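Local coordinates for PfEMP1 variant 1 of strain MC (Plasmodium falciparum, PDB 5LGD), which is one piece, from a DBL domain, of a larger PfEMP1 protein that probably binds host cell surface receptors, at residues T61-G64 against K65-H69. Sequence-based numbering, arbitrary orientation.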
ATOM      1  N   THR B  61       9.321 -32.567 -23.432  1.00 49.71           N
ATOM      2  CA  THR B  61       9.421 -31.584 -24.524  1.00 52.27           C
ATOM      3  C   THR B  61       8.327 -30.529 -24.372  1.00 56.27           C
ATOM      4  O   THR B  61       8.604 -29.345 -24.510  1.00 56.38           O
ATOM      5  CB  THR B  61       9.416 -32.279 -25.921  1.00 62.21           C
ATOM      6  OG1 THR B  61      10.381 -33.335 -25.956  1.00 64.39           O
ATOM      7  CG2 THR B  61       9.711 -31.311 -27.061  1.00 59.80           C
ATOM      8  N   GLU B  62       7.083 -30.952 -24.082  1.00 52.74           N
ATOM      9  CA  GLU B  62       5.970 -30.013 -23.889  1.00 51.27           C
ATOM     10  C   GLU B  62       6.263 -29.086 -22.719  1.00 51.03           C
ATOM     11  O   GLU B  62       6.041 -27.875 -22.824  1.00 48.19           O
ATOM     12  CB  GLU B  62       4.650 -30.758 -23.673  1.00 51.11           C
ATOM     13  CG  GLU B  62       3.996 -31.169 -24.980  1.00 61.25           C
ATOM     14  CD  GLU B  62       2.845 -32.153 -24.868  1.00 78.37           C
ATOM     15  OE1 GLU B  62       2.094 -32.114 -23.864  1.00 63.12           O
ATOM     16  OE2 GLU B  62       2.694 -32.969 -25.804  1.00 66.33           O
ATOM     17  N   TRP B  63       6.827 -29.669 -21.628  1.00 46.73           N
ATOM     18  CA  TRP B  63       7.184 -28.970 -20.392  1.00 43.56           C
ATOM     19  C   TRP B  63       8.245 -27.921 -20.609  1.00 48.12           C
ATOM     20  O   TRP B  63       8.136 -26.849 -20.020  1.00 47.29           O
ATOM     21  CB  TRP B  63       7.578 -29.948 -19.272  1.00 39.83           C
ATOM     22  CG  TRP B  63       7.860 -29.297 -17.948  1.00 38.23           C
ATOM     23  CD1 TRP B  63       8.974 -29.464 -17.181  1.00 41.25           C
ATOM     24  CD2 TRP B  63       6.986 -28.434 -17.204  1.00 36.19           C
ATOM     25  NE1 TRP B  63       8.851 -28.758 -16.006  1.00 38.58           N
ATOM     26  CE2 TRP B  63       7.640 -28.119 -15.992  1.00 38.82           C
ATOM     27  CE3 TRP B  63       5.725 -27.865 -17.457  1.00 36.67           C
ATOM     28  CZ2 TRP B  63       7.096 -27.227 -15.062  1.00 36.52           C
ATOM     29  CZ3 TRP B  63       5.171 -27.013 -16.513  1.00 36.23           C
ATOM     30  CH2 TRP B  63       5.857 -26.697 -15.337  1.00 35.86           C
ATOM     31  N   GLY B  64       9.235 -28.227 -21.460  1.00 49.00           N
ATOM     32  CA  GLY B  64      10.313 -27.314 -21.832  1.00 48.54           C
ATOM     33  C   GLY B  64       9.760 -26.042 -22.452  1.00 52.76           C
ATOM     34  O   GLY B  64      10.179 -24.929 -22.093  1.00 54.38           O
ATOM     35  N   LYS B  65       8.790 -26.208 -23.380  1.00 47.36           N
ATOM     36  CA  LYS B  65       8.105 -25.110 -24.078  1.00 47.62           C
ATOM     37  C   LYS B  65       7.270 -24.245 -23.098  1.00 50.91           C
ATOM     38  O   LYS B  65       7.274 -23.015 -23.204  1.00 52.45           O
ATOM     39  CB  LYS B  65       7.232 -25.659 -25.232  1.00 50.12           C
ATOM     40  CG  LYS B  65       8.013 -26.024 -26.521  1.00 51.25           C
ATOM     41  CD  LYS B  65       7.294 -27.146 -27.272  1.00 61.73           C
ATOM     42  CE  LYS B  65       8.154 -27.816 -28.338  1.00 73.85           C
ATOM     43  NZ  LYS B  65       7.967 -27.217 -29.695  1.00 77.10           N
ATOM     44  N   ILE B  66       6.578 -24.891 -22.137  1.00 44.07           N
ATOM     45  CA  ILE B  66       5.766 -24.218 -21.117  1.00 40.44           C
ATOM     46  C   ILE B  66       6.675 -23.412 -20.187  1.00 46.01           C
ATOM     47  O   ILE B  66       6.366 -22.249 -19.921  1.00 45.14           O
ATOM     48  CB  ILE B  66       4.846 -25.228 -20.396  1.00 40.09           C
ATOM     49  CG1 ILE B  66       3.816 -25.764 -21.399  1.00 40.52           C
ATOM     50  CG2 ILE B  66       4.154 -24.601 -19.196  1.00 36.78           C
ATOM     51  CD1 ILE B  66       3.018 -26.974 -20.993  1.00 38.99           C
ATOM     52  N   LYS B  67       7.825 -23.995 -19.751  1.00 43.75           N
ATOM     53  CA  LYS B  67       8.782 -23.292 -18.874  1.00 43.84           C
ATOM     54  C   LYS B  67       9.351 -22.075 -19.558  1.00 50.97           C
ATOM     55  O   LYS B  67       9.570 -21.053 -18.908  1.00 49.03           O
ATOM     56  CB  LYS B  67       9.924 -24.207 -18.410  1.00 46.60           C
ATOM     57  CG  LYS B  67       9.494 -25.254 -17.370  1.00 44.31           C
ATOM     58  CD  LYS B  67      10.720 -25.943 -16.769  1.00 51.65           C
ATOM     59  CE  LYS B  67      11.364 -26.959 -17.696  1.00 47.51           C
ATOM     60  NZ  LYS B  67      12.642 -27.475 -17.146  1.00 50.60           N
ATOM     61  N   ASP B  68       9.576 -22.186 -20.879  1.00 51.21           N
ATOM     62  CA  ASP B  68      10.108 -21.122 -21.729  1.00 51.78           C
ATOM     63  C   ASP B  68       9.184 -19.916 -21.792  1.00 52.56           C
ATOM     64  O   ASP B  68       9.674 -18.794 -21.682  1.00 52.04           O
ATOM     65  CB  ASP B  68      10.471 -21.661 -23.124  1.00 56.77           C
ATOM     66  CG  ASP B  68      11.836 -22.327 -23.167  1.00 74.57           C
ATOM     67  OD1 ASP B  68      12.781 -21.801 -22.517  1.00 76.12           O
ATOM     68  OD2 ASP B  68      11.981 -23.339 -23.893  1.00 83.88           O
ATOM     69  N   HIS B  69       7.855 -20.127 -21.874  1.00 46.68           N
ATOM     70  CA  HIS B  69       6.913 -18.999 -21.877  1.00 44.60           C
ATOM     71  C   HIS B  69       6.805 -18.379 -20.477  1.00 43.73           C
ATOM     72  O   HIS B  69       6.634 -17.165 -20.366  1.00 42.92           O
ATOM     73  CB  HIS B  69       5.510 -19.407 -22.396  1.00 45.03           C
ATOM     74  CG  HIS B  69       4.683 -18.215 -22.781  1.00 48.01           C
ATOM     75  ND1 HIS B  69       3.612 -17.807 -22.018  1.00 47.47           N
ATOM     76  CD2 HIS B  69       4.863 -17.324 -23.782  1.00 52.16           C
ATOM     77  CE1 HIS B  69       3.150 -16.711 -22.588  1.00 47.39           C
ATOM     78  NE2 HIS B  69       3.871 -16.377 -23.650  1.00 50.90           N
TER
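The indole of Trp63 carries the aliphatic chain of Lys67 over one face: Lys67 CG stands 3.9 Å from the centroid of the five-membered ring of Trp63 and 19° off the ring normal, which qualifies as a CH-pi contact. The Trp14 ring of helix 7-29 also meets the indole, its plane nearly parallel. Trp63 has its CG anti to the backbone N (chi1 -176°), which swings the indole toward the following turn, while the bend of Lys67 at chi3 (-75°) turns CE back over the pyrrole part, Lys67 CE coming to 3.5 Å from Trp63 CD1. Beyond this bend Lys67 NZ forms a salt bridge with Asp146 OD1, and Trp63 NE1 donates a hydrogen bond to OD2 of the same carboxylate, so one acid fixes both partners of the CH-pi pair. At the benzo end the methyl Ile66 CG2 approaches obliquely, 3.7 Å from Trp63 CZ3, and the two side chains cross at about a right angle. On the exposed side, Thr61 and Lys65 run side by side, with Thr61 CG2 4.0 Å from Lys65 CE.

The backbone evidence is a run of i to i+4 bonds. Lys67 N to Trp63 O is 2.9 Å; Ile66 N to Glu62 O measures 3.1 Å, whereas Lys65 N to Thr61 O, at 3.3 Å, is weak. Ile66 meets Phe10, Phe11 and Trp14, and Trp63 meets Ile145 and Leu149 of helix 144-162. This spacing is alpha-helical; buried Trp63, Ile66 and Lys67 against exposed Thr61, Lys65 and Asp68 make helix 45-70 amphipathic in the DBL-domain helical bundle.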